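Local coordinates for protein serine--tRNA ligase (Pyrococcus horikoshii, PDB 2ZR2) that probably charges tRNA(Ser), and also tRNA(Sec), with serine at the expense of ATP, working as a class II synthetase homodimer, at residues 31-36 with 97-102; 212-217 with 274-279; 283-288 with 296-301. One frame throughout, in Å; residues are numbered along the deposited sequence.

Contact 1: residues 31-36 with 97-102; sequences DEILKL and KKIDYY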
loop_
_atom_site.group_PDB
_atom_site.type_symbol
_atom_site.label_atom_id
_atom_site.label_comp_id
_atom_site.label_asym_id
_atom_site.label_seq_id
_atom_site.Cartn_x
_atom_site.Cartn_y
_atom_site.Cartn_z
ATOM N N ASP A 31 18.835 -30.376 21.057
ATOM C CA ASP A 31 20.000 -31.237 21.121
ATOM C C ASP A 31 20.917 -30.893 19.958
ATOM O O ASP A 31 22.113 -30.643 20.146
ATOM C CB ASP A 31 19.582 -32.715 21.033
ATOM C CG ASP A 31 18.663 -33.147 22.184
ATOM O OD1 ASP A 31 19.080 -33.044 23.358
ATOM O OD2 ASP A 31 17.523 -33.597 21.911
ATOM N N GLU A 32 20.338 -30.877 18.758
ATOM C CA GLU A 32 21.074 -30.571 17.536
ATOM C C GLU A 32 21.866 -29.286 17.683
ATOM O O GLU A 32 23.017 -29.197 17.275
ATOM C CB GLU A 32 20.114 -30.430 16.364
ATOM C CG GLU A 32 20.342 -31.439 15.250
ATOM C CD GLU A 32 21.815 -31.620 14.911
ATOM O OE1 GLU A 32 22.469 -32.472 15.550
ATOM O OE2 GLU A 32 22.321 -30.907 14.015
ATOM N N ILE A 33 21.228 -28.285 18.268
ATOM C CA ILE A 33 21.859 -27.000 18.491
ATOM C C ILE A 33 23.061 -27.153 19.415
ATOM O O ILE A 33 24.170 -26.736 19.076
ATOM C CB ILE A 33 20.848 -25.996 19.111
ATOM C CG1 ILE A 33 19.694 -25.765 18.123
ATOM C CG2 ILE A 33 21.560 -24.677 19.502
ATOM C CD1 ILE A 33 18.557 -24.933 18.679
ATOM N N LEU A 34 22.844 -27.770 20.575
ATOM C CA LEU A 34 23.922 -27.944 21.548
ATOM C C LEU A 34 25.098 -28.792 21.059
ATOM O O LEU A 34 26.251 -28.472 21.342
ATOM C CB LEU A 34 23.362 -28.508 22.862
ATOM C CG LEU A 34 22.438 -27.545 23.629
ATOM C CD1 LEU A 34 21.740 -28.296 24.738
ATOM C CD2 LEU A 34 23.223 -26.362 24.198
ATOM N N LYS A 35 24.828 -29.858 20.317
ATOM C CA LYS A 35 25.927 -30.681 19.844
ATOM C C LYS A 35 26.751 -29.928 18.801
ATOM O O LYS A 35 27.958 -30.154 18.669
ATOM C CB LYS A 35 25.410 -32.012 19.283
ATOM C CG LYS A 35 24.988 -31.998 17.833
ATOM C CD LYS A 35 25.848 -32.955 17.004
ATOM C CE LYS A 35 25.711 -34.394 17.480
ATOM N NZ LYS A 35 26.595 -35.338 16.735
ATOM N N LEU A 36 26.104 -29.033 18.057
ATOM C CA LEU A 36 26.810 -28.244 17.053
ATOM C C LEU A 36 27.614 -27.199 17.817
ATOM O O LEU A 36 28.797 -26.970 17.536
ATOM C CB LEU A 36 25.832 -27.534 16.105
ATOM C CG LEU A 36 25.031 -28.253 15.003
ATOM C CD1 LEU A 36 24.173 -27.201 14.268
ATOM C CD2 LEU A 36 25.955 -28.969 14.012
ATOM N N LYS A 97 26.527 -21.122 10.994
ATOM C CA LYS A 97 25.355 -20.954 10.162
ATOM C C LYS A 97 24.262 -21.968 10.483
ATOM O O LYS A 97 23.079 -21.630 10.467
ATOM C CB LYS A 97 25.751 -21.023 8.682
ATOM C CG LYS A 97 26.476 -19.775 8.207
ATOM C CD LYS A 97 27.032 -19.919 6.797
ATOM C CE LYS A 97 27.958 -18.734 6.481
ATOM N NZ LYS A 97 28.817 -18.943 5.284
ATOM N N LYS A 98 24.646 -23.205 10.784
ATOM C CA LYS A 98 23.653 -24.225 11.100
ATOM C C LYS A 98 23.041 -23.914 12.454
ATOM O O LYS A 98 21.843 -24.107 12.672
ATOM C CB LYS A 98 24.280 -25.619 11.113
ATOM C CG LYS A 98 24.940 -26.016 9.797
ATOM C CD LYS A 98 24.986 -27.537 9.633
ATOM C CE LYS A 98 25.880 -27.981 8.471
ATOM N NZ LYS A 98 27.346 -27.781 8.734
ATOM N N ILE A 99 23.859 -23.416 13.365
ATOM C CA ILE A 99 23.346 -23.088 14.679
ATOM C C ILE A 99 22.330 -21.957 14.567
ATOM O O ILE A 99 21.222 -22.051 15.110
ATOM C CB ILE A 99 24.489 -22.681 15.639
ATOM C CG1 ILE A 99 25.371 -23.897 15.921
ATOM C CG2 ILE A 99 23.919 -22.131 16.941
ATOM C CD1 ILE A 99 26.645 -23.574 16.662
ATOM N N ASP A 100 22.706 -20.897 13.849
ATOM C CA ASP A 100 21.841 -19.734 13.665
ATOM C C ASP A 100 20.561 -20.037 12.902
ATOM O O ASP A 100 19.523 -19.432 13.161
ATOM C CB ASP A 100 22.593 -18.603 12.966
ATOM C CG ASP A 100 23.624 -17.949 13.867
ATOM O OD1 ASP A 100 23.331 -17.773 15.070
ATOM O OD2 ASP A 100 24.722 -17.596 13.379
ATOM N N TYR A 101 20.632 -20.971 11.963
ATOM C CA TYR A 101 19.458 -21.351 11.181
ATOM C C TYR A 101 18.332 -21.851 12.088
ATOM O O TYR A 101 17.160 -21.562 11.858
ATOM C CB TYR A 101 19.835 -22.440 10.187
ATOM C CG TYR A 101 18.660 -23.049 9.489
ATOM C CD1 TYR A 101 18.281 -22.619 8.229
ATOM C CD2 TYR A 101 17.917 -24.064 10.097
ATOM C CE1 TYR A 101 17.181 -23.182 7.578
ATOM C CE2 TYR A 101 16.817 -24.635 9.460
ATOM C CZ TYR A 101 16.453 -24.186 8.200
ATOM O OH TYR A 101 15.355 -24.723 7.572
ATOM N N TYR A 102 18.694 -22.616 13.111
ATOM C CA TYR A 102 17.710 -23.134 14.048
ATOM C C TYR A 102 17.286 -22.027 14.991
ATOM O O TYR A 102 16.105 -21.868 15.306
ATOM C CB TYR A 102 18.302 -24.282 14.857
ATOM C CG TYR A 102 18.542 -25.538 14.048
ATOM C CD1 TYR A 102 19.812 -26.119 13.980
ATOM C CD2 TYR A 102 17.495 -26.154 13.363
ATOM C CE1 TYR A 102 20.032 -27.278 13.251
ATOM C CE2 TYR A 102 17.698 -27.308 12.635
ATOM C CZ TYR A 102 18.969 -27.870 12.577
ATOM O OH TYR A 102 19.181 -29.009 11.827
#
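With chi1 at -70°, CG of Y102 stands opposite its own carbonyl carbon and the phenol swings toward helix 27-63, where it meets I33 and L36. I33 runs alongside the base of the tyrosine in the opposite sense, its CG1 coming to 3.8 Å from CB of Y102. The chain of L36 is thrown the same way (chi1 -74°, with chi2 extended), which carries its methyl CD1 to the edge of the tyrosine ring, near the ring plane and 4.3 Å from CE1 of Y102. That methyl also lies across the stem of K98, at 3.5 Å from K98 CB, while the lysine's amine leads away from the partner helix. Behind the methyl, L36 CB slides past I99 and touches I99 CG1 at 3.7 Å. The isoleucine branches I33 CG2 and I99 CG2 approach each other to 4.3 Å, where the backbones are nearest. The grip is therefore almost wholly apolar. The axes of the two short segments pass 9.5 Å apart and run nearly antiparallel, at 154°, as expected of the long two-helix coiled coil that forms the tRNA-binding arm of seryl-tRNA synthetases. Here, at the base of that hairpin, helix 4-8 lays I4 against both I33 and I99, I7 adds to the cover of I33, L106 touches I33 from the loop beyond helix 72-103, and the ring of W29 meets that of Y102.

Contact 2: residues 212-217 with 274-279; sequences FTPVIP and LYVGVS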
loop_
_atom_site.group_PDB
_atom_site.type_symbol
_atom_site.label_atom_id
_atom_site.label_comp_id
_atom_site.label_asym_id
_atom_site.label_seq_id
_atom_site.Cartn_x
_atom_site.Cartn_y
_atom_site.Cartn_z
ATOM N N PHE A 212 3.316 9.506 22.677
ATOM C CA PHE A 212 3.919 8.704 21.613
ATOM C C PHE A 212 4.177 9.583 20.413
ATOM O O PHE A 212 3.349 10.446 20.075
ATOM C CB PHE A 212 3.005 7.552 21.204
ATOM C CG PHE A 212 2.936 6.459 22.212
ATOM C CD1 PHE A 212 2.498 6.720 23.508
ATOM C CD2 PHE A 212 3.322 5.164 21.876
ATOM C CE1 PHE A 212 2.451 5.700 24.449
ATOM C CE2 PHE A 212 3.277 4.136 22.815
ATOM C CZ PHE A 212 2.842 4.403 24.103
ATOM N N THR A 213 5.324 9.385 19.772
ATOM C CA THR A 213 5.638 10.177 18.590
ATOM C C THR A 213 4.964 9.558 17.360
ATOM O O THR A 213 5.130 8.369 17.052
ATOM C CB THR A 213 7.192 10.337 18.377
ATOM O OG1 THR A 213 7.847 9.075 18.533
ATOM C CG2 THR A 213 7.766 11.309 19.391
ATOM N N PRO A 214 4.155 10.358 16.664
ATOM C CA PRO A 214 3.446 9.896 15.466
ATOM C C PRO A 214 4.304 9.728 14.222
ATOM O O PRO A 214 4.959 10.655 13.770
ATOM C CB PRO A 214 2.339 10.945 15.285
ATOM C CG PRO A 214 2.929 12.169 15.888
ATOM C CD PRO A 214 3.631 11.652 17.127
ATOM N N VAL A 215 4.284 8.534 13.655
ATOM C CA VAL A 215 5.060 8.281 12.458
ATOM C C VAL A 215 4.255 7.601 11.350
ATOM O O VAL A 215 3.371 6.801 11.618
ATOM C CB VAL A 215 6.307 7.444 12.815
ATOM C CG1 VAL A 215 6.135 6.869 14.196
ATOM C CG2 VAL A 215 6.540 6.332 11.798
ATOM N N ILE A 216 4.531 7.990 10.109
ATOM C CA ILE A 216 3.925 7.386 8.926
ATOM C C ILE A 216 5.143 6.686 8.317
ATOM O O ILE A 216 6.083 7.325 7.846
ATOM C CB ILE A 216 3.393 8.436 7.958
ATOM C CG1 ILE A 216 2.145 9.081 8.556
ATOM C CG2 ILE A 216 3.109 7.786 6.610
ATOM C CD1 ILE A 216 1.446 10.080 7.645
ATOM N N PRO A 217 5.153 5.359 8.324
ATOM C CA PRO A 217 6.334 4.690 7.764
ATOM C C PRO A 217 6.262 4.291 6.312
ATOM O O PRO A 217 5.323 4.631 5.589
ATOM C CB PRO A 217 6.435 3.452 8.634
ATOM C CG PRO A 217 4.962 3.052 8.707
ATOM C CD PRO A 217 4.243 4.391 8.970
ATOM N N LEU A 274 8.849 5.761 22.301
ATOM C CA LEU A 274 7.435 5.506 22.051
ATOM C C LEU A 274 6.916 5.950 20.685
ATOM O O LEU A 274 6.858 7.141 20.369
ATOM C CB LEU A 274 6.591 6.159 23.138
ATOM C CG LEU A 274 6.979 5.778 24.562
ATOM C CD1 LEU A 274 6.087 6.557 25.484
ATOM C CD2 LEU A 274 6.850 4.276 24.807
ATOM N N TYR A 275 6.503 4.976 19.885
ATOM C CA TYR A 275 5.991 5.276 18.563
ATOM C C TYR A 275 4.551 4.856 18.347
ATOM O O TYR A 275 4.090 3.846 18.875
ATOM C CB TYR A 275 6.868 4.602 17.520
ATOM C CG TYR A 275 8.290 5.099 17.514
ATOM C CD1 TYR A 275 8.589 6.416 17.167
ATOM C CD2 TYR A 275 9.343 4.240 17.808
ATOM C CE1 TYR A 275 9.904 6.861 17.105
ATOM C CE2 TYR A 275 10.657 4.670 17.749
ATOM C CZ TYR A 275 10.929 5.982 17.392
ATOM O OH TYR A 275 12.233 6.384 17.300
ATOM N N VAL A 276 3.839 5.660 17.574
ATOM C CA VAL A 276 2.464 5.355 17.217
ATOM C C VAL A 276 2.362 5.575 15.713
ATOM O O VAL A 276 2.308 6.714 15.249
ATOM C CB VAL A 276 1.435 6.253 17.960
ATOM C CG1 VAL A 276 1.761 7.728 17.771
ATOM C CG2 VAL A 276 0.039 5.950 17.452
ATOM N N GLY A 277 2.375 4.482 14.954
ATOM C CA GLY A 277 2.287 4.596 13.511
ATOM C C GLY A 277 0.914 4.387 12.875
ATOM O O GLY A 277 0.010 3.795 13.471
ATOM N N VAL A 278 0.761 4.902 11.657
ATOM C CA VAL A 278 -0.471 4.749 10.890
ATOM C C VAL A 278 -0.006 4.178 9.564
ATOM O O VAL A 278 1.029 4.592 9.045
ATOM C CB VAL A 278 -1.165 6.093 10.539
ATOM C CG1 VAL A 278 -2.670 5.916 10.536
ATOM C CG2 VAL A 278 -0.744 7.168 11.477
ATOM N N SER A 279 -0.759 3.238 9.006
ATOM C CA SER A 279 -0.366 2.697 7.720
ATOM C C SER A 279 -1.359 1.713 7.183
ATOM O O SER A 279 -2.105 1.111 7.938
ATOM C CB SER A 279 0.970 1.967 7.821
ATOM O OG SER A 279 0.756 0.604 8.135
#
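L274 O takes two hydrogen bonds from T213, one from the backbone N at 2.8 Å and one from OG1, also at 2.8 Å. The donors reach it from opposite faces of the carbonyl plane. In the threonine, chi1 46° sets OG1 between its own backbone N and carbonyl carbon, near enough to the amide for both to reach the same acceptor. From there the ladder runs on in parallel register: V276 N gives to T213 O at 3.0 Å, V215 N to V276 O at 3.1 Å, and V278 N to V215 O at 3.2 Å, this last bond almost in line with the carbonyl. Between these bonds, P214 CA-H also points at V276 O. Strand 213-216 follows helix 190-209, and V215 and I216 pair antiparallel with a strand of the second subunit; this helix-strand unit at the dimer interface is consistent with motif 1 of class II synthetases. Strand 273-282, by the same reading, is the first strand of motif 2 and bonds on its other side to strand 301-311. On the face holding T213 and V215, the Y275 side chain lies beside T213, and V215 CG1 rests 3.9 Å from Y275 CD1, while Y275 OH bonds to H261. At the opening end, L274 CB sits over one face of the F212 ring, 3.8 Å from its centroid, in a CH-pi contact. An alanine here takes away the ring under L274 CB and would probably open a gap beside V309 and L207, leaving the leucine freer to turn. F212 CB also packs on V276 CG1 at 3.7 Å, and V276 in turn touches V305 of strand 301-311.

Contact 3: residues 283-288 with 296-301; sequences RKEAGT and IFRVHQ. With AMP (adenosine monophosphate), chain C; SO4 (sulfate ion), chain D; SO4 (sulfate ion), chain E.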
loop_
_atom_site.group_PDB
_atom_site.type_symbol
_atom_site.label_atom_id
_atom_site.label_comp_id
_atom_site.label_asym_id
_atom_site.label_seq_id
_atom_site.Cartn_x
_atom_site.Cartn_y
_atom_site.Cartn_z
ATOM N N ARG A 283 -2.248 -8.146 3.748
ATOM C CA ARG A 283 -2.127 -9.542 4.171
ATOM C C ARG A 283 -2.724 -10.475 3.134
ATOM O O ARG A 283 -3.807 -10.224 2.605
ATOM C CB ARG A 283 -2.860 -9.772 5.495
ATOM C CG ARG A 283 -3.036 -8.527 6.335
ATOM C CD ARG A 283 -2.013 -8.387 7.431
ATOM N NE ARG A 283 -2.311 -9.302 8.522
ATOM C CZ ARG A 283 -2.213 -8.991 9.812
ATOM N NH1 ARG A 283 -1.827 -7.776 10.188
ATOM N NH2 ARG A 283 -2.497 -9.909 10.725
ATOM N N LYS A 284 -2.011 -11.560 2.858
ATOM C CA LYS A 284 -2.466 -12.548 1.893
ATOM C C LYS A 284 -3.645 -13.310 2.472
ATOM O O LYS A 284 -4.566 -13.668 1.749
ATOM C CB LYS A 284 -1.357 -13.552 1.578
ATOM C CG LYS A 284 -0.215 -13.044 0.717
ATOM C CD LYS A 284 0.857 -14.130 0.557
ATOM C CE LYS A 284 2.036 -13.672 -0.300
ATOM N NZ LYS A 284 3.152 -14.666 -0.327
ATOM N N GLU A 285 -3.616 -13.550 3.781
ATOM C CA GLU A 285 -4.672 -14.309 4.427
ATOM C C GLU A 285 -4.814 -15.645 3.703
ATOM O O GLU A 285 -5.926 -16.144 3.529
ATOM C CB GLU A 285 -6.006 -13.558 4.384
ATOM C CG GLU A 285 -6.125 -12.421 5.395
ATOM C CD GLU A 285 -5.861 -12.863 6.833
ATOM O OE1 GLU A 285 -6.141 -14.039 7.162
ATOM O OE2 GLU A 285 -5.387 -12.028 7.639
ATOM N N ALA A 286 -3.679 -16.223 3.300
ATOM C CA ALA A 286 -3.653 -17.491 2.569
ATOM C C ALA A 286 -4.388 -18.646 3.255
ATOM O O ALA A 286 -5.121 -19.387 2.603
ATOM C CB ALA A 286 -2.215 -17.890 2.280
ATOM N N GLY A 287 -4.189 -18.798 4.564
ATOM C CA GLY A 287 -4.845 -19.863 5.309
ATOM C C GLY A 287 -6.326 -20.031 4.991
ATOM O O GLY A 287 -6.867 -21.125 5.151
ATOM N N THR A 288 -6.986 -18.948 4.570
ATOM C CA THR A 288 -8.401 -18.976 4.193
ATOM C C THR A 288 -8.572 -18.465 2.764
ATOM O O THR A 288 -7.616 -18.011 2.137
ATOM C CB THR A 288 -9.284 -18.096 5.107
ATOM O OG1 THR A 288 -8.528 -16.980 5.590
ATOM C CG2 THR A 288 -9.823 -18.909 6.262
ATOM N N ILE A 296 -15.797 -6.666 5.782
ATOM C CA ILE A 296 -14.474 -6.087 6.024
ATOM C C ILE A 296 -13.819 -6.526 7.332
ATOM O O ILE A 296 -12.995 -5.801 7.899
ATOM C CB ILE A 296 -14.537 -4.550 6.029
ATOM C CG1 ILE A 296 -15.503 -4.076 7.123
ATOM C CG2 ILE A 296 -14.929 -4.046 4.639
ATOM C CD1 ILE A 296 -15.634 -2.529 7.245
ATOM N N PHE A 297 -14.179 -7.709 7.814
ATOM C CA PHE A 297 -13.605 -8.220 9.055
ATOM C C PHE A 297 -12.227 -8.819 8.816
ATOM O O PHE A 297 -11.297 -8.572 9.576
ATOM C CB PHE A 297 -14.497 -9.297 9.665
ATOM C CG PHE A 297 -14.020 -9.774 10.999
ATOM C CD1 PHE A 297 -14.067 -8.926 12.112
ATOM C CD2 PHE A 297 -13.467 -11.050 11.141
ATOM C CE1 PHE A 297 -13.564 -9.337 13.359
ATOM C CE2 PHE A 297 -12.960 -11.479 12.381
ATOM C CZ PHE A 297 -13.009 -10.612 13.498
ATOM N N ARG A 298 -12.113 -9.630 7.769
ATOM C CA ARG A 298 -10.858 -10.273 7.431
ATOM C C ARG A 298 -10.619 -10.051 5.942
ATOM O O ARG A 298 -11.047 -10.843 5.101
ATOM C CB ARG A 298 -10.920 -11.775 7.751
ATOM C CG ARG A 298 -9.629 -12.503 7.386
ATOM C CD ARG A 298 -9.676 -14.006 7.628
ATOM N NE ARG A 298 -9.731 -14.326 9.049
ATOM C CZ ARG A 298 -10.854 -14.555 9.715
ATOM N NH1 ARG A 298 -12.026 -14.508 9.086
ATOM N NH2 ARG A 298 -10.805 -14.813 11.013
ATOM N N VAL A 299 -9.909 -8.978 5.622
ATOM C CA VAL A 299 -9.655 -8.631 4.232
ATOM C C VAL A 299 -8.174 -8.542 3.908
ATOM O O VAL A 299 -7.327 -8.700 4.774
ATOM C CB VAL A 299 -10.303 -7.274 3.920
ATOM C CG1 VAL A 299 -11.809 -7.390 3.965
ATOM C CG2 VAL A 299 -9.863 -6.257 4.966
ATOM N N HIS A 300 -7.870 -8.270 2.647
ATOM C CA HIS A 300 -6.486 -8.139 2.225
ATOM C C HIS A 300 -5.837 -6.808 2.621
ATOM O O HIS A 300 -4.616 -6.766 2.817
ATOM C CB HIS A 300 -6.381 -8.347 0.719
ATOM C CG HIS A 300 -6.624 -9.760 0.307
ATOM N ND1 HIS A 300 -5.876 -10.811 0.792
ATOM C CD2 HIS A 300 -7.536 -10.302 -0.531
ATOM C CE1 HIS A 300 -6.315 -11.938 0.266
ATOM N NE2 HIS A 300 -7.320 -11.658 -0.540
ATOM N N GLN A 301 -6.627 -5.729 2.720
ATOM C CA GLN A 301 -6.073 -4.441 3.137
ATOM C C GLN A 301 -6.922 -3.739 4.192
ATOM O O GLN A 301 -8.148 -3.766 4.141
ATOM C CB GLN A 301 -5.878 -3.490 1.939
ATOM C CG GLN A 301 -7.110 -2.720 1.546
ATOM C CD GLN A 301 -6.910 -1.864 0.314
ATOM O OE1 GLN A 301 -6.331 -2.314 -0.673
ATOM N NE2 GLN A 301 -7.414 -0.636 0.350
HETATM P P AMP C . -1.911 -8.809 14.340
HETATM O O1P AMP C . -1.842 -8.777 15.814
HETATM O O2P AMP C . -1.090 -7.767 13.437
HETATM O O3P AMP C . -2.331 -10.146 13.516
HETATM O "O5'" AMP C . -3.339 -8.082 14.089
HETATM C "C5'" AMP C . -3.762 -7.001 14.923
HETATM C "C4'" AMP C . -5.128 -6.483 14.500
HETATM O "O4'" AMP C . -5.127 -6.115 13.106
HETATM C "C3'" AMP C . -6.223 -7.539 14.616
HETATM O "O3'" AMP C . -6.665 -7.624 15.973
HETATM C "C2'" AMP C . -7.309 -6.878 13.803
HETATM O "O2'" AMP C . -7.895 -5.802 14.539
HETATM C "C1'" AMP C . -6.510 -6.337 12.601
HETATM N N9 AMP C . -6.444 -7.355 11.510
HETATM C C8 AMP C . -5.564 -8.369 11.408
HETATM N N7 AMP C . -5.791 -9.032 10.270
HETATM C C5 AMP C . -6.814 -8.443 9.655
HETATM C C6 AMP C . -7.488 -8.677 8.459
HETATM N N6 AMP C . -7.126 -9.676 7.673
HETATM N N1 AMP C . -8.513 -7.867 8.102
HETATM C C2 AMP C . -8.888 -6.842 8.882
HETATM N N3 AMP C . -8.255 -6.600 10.035
HETATM C C4 AMP C . -7.227 -7.381 10.440
HETATM S S SO4 D . -8.633 -14.892 -1.372
HETATM O O1 SO4 D . -8.013 -14.449 -2.638
HETATM O O2 SO4 D . -9.377 -13.768 -0.770
HETATM O O3 SO4 D . -9.564 -16.004 -1.629
HETATM O O4 SO4 D . -7.582 -15.353 -0.444
HETATM S S SO4 E . -14.887 -16.175 10.510
HETATM O O1 SO4 E . -14.414 -15.798 9.165
HETATM O O2 SO4 E . -16.121 -15.419 10.812
HETATM O O3 SO4 E . -15.155 -17.625 10.574
HETATM O O4 SO4 E . -13.836 -15.844 11.487
#
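E285 and V299 share the exocyclic amine N6 of AMP: it gives a hydrogen bond to E285 OE2 at 2.9 Å and a weak one to V299 O. Next to it, V299 N donates to AMP N1 at 3.1 Å, so the adenine's pairing edge is read by backbone and carboxylate together. R283 takes the other end of the nucleotide. Its NH2 bonds AMP O3P at 2.8 Å and NH1 adds a weak bond to O2P. The bends at chi2 (-99°) and chi3 (-75°) turn the guanidinium so that one face meets AMP N7 and its edge meets the phosphate, with the phosphorus in plane. One flat group thus spans base and phosphate. This is consistent with the motif 2 loop of class II synthetases, and R283, K284, E285 and V299 are predicted to bind ATP; here the pocket holds AMP. The two arms of the loop are tied at its root: R283 N donates to H300 O at 2.9 Å, and H300 ND1 returns a bond of 2.8 Å to R283 O, straight at 168° and lying in both the imidazole and carbonyl planes. Farther out, E285 OE1 faces the aliphatic part of R298, 3.6 Å from R298 CD and too far from NE for a salt bridge. R298 holds a sulfate instead, NH1 reaching O1 at 2.7 Å, and H300 NE2 donates to a second sulfate; both ions probably come from the crystallisation liquor. Both segments belong to the loop between strand 273-282 and strand 301-311. R369 of strand 367-378 touches F297 and R298, and helix 410-420 packs I414 and V415 on I296 and F297.

Strand 273-282, which carries residues 274-279 of contact 2, runs into the AMP-binding loop of contact 3, with the contact centres about 23 Å apart; the side chain of S279 is about 10 Å from the AMP and about 4 Å from the side chain of A253, in the predicted serine site. The dimer also joins them: P217 of contact 2 accepts a weak hydrogen bond from Q301 of the second subunit, the residue that ends contact 3 there. Contact 1 stands apart in the N-terminal arm, its centre about 37 Å from contact 2 and 35 Å from contact 3, with nearest atoms about 18 Å from the latter. This separation matches an arm for tRNA and a catalytic core.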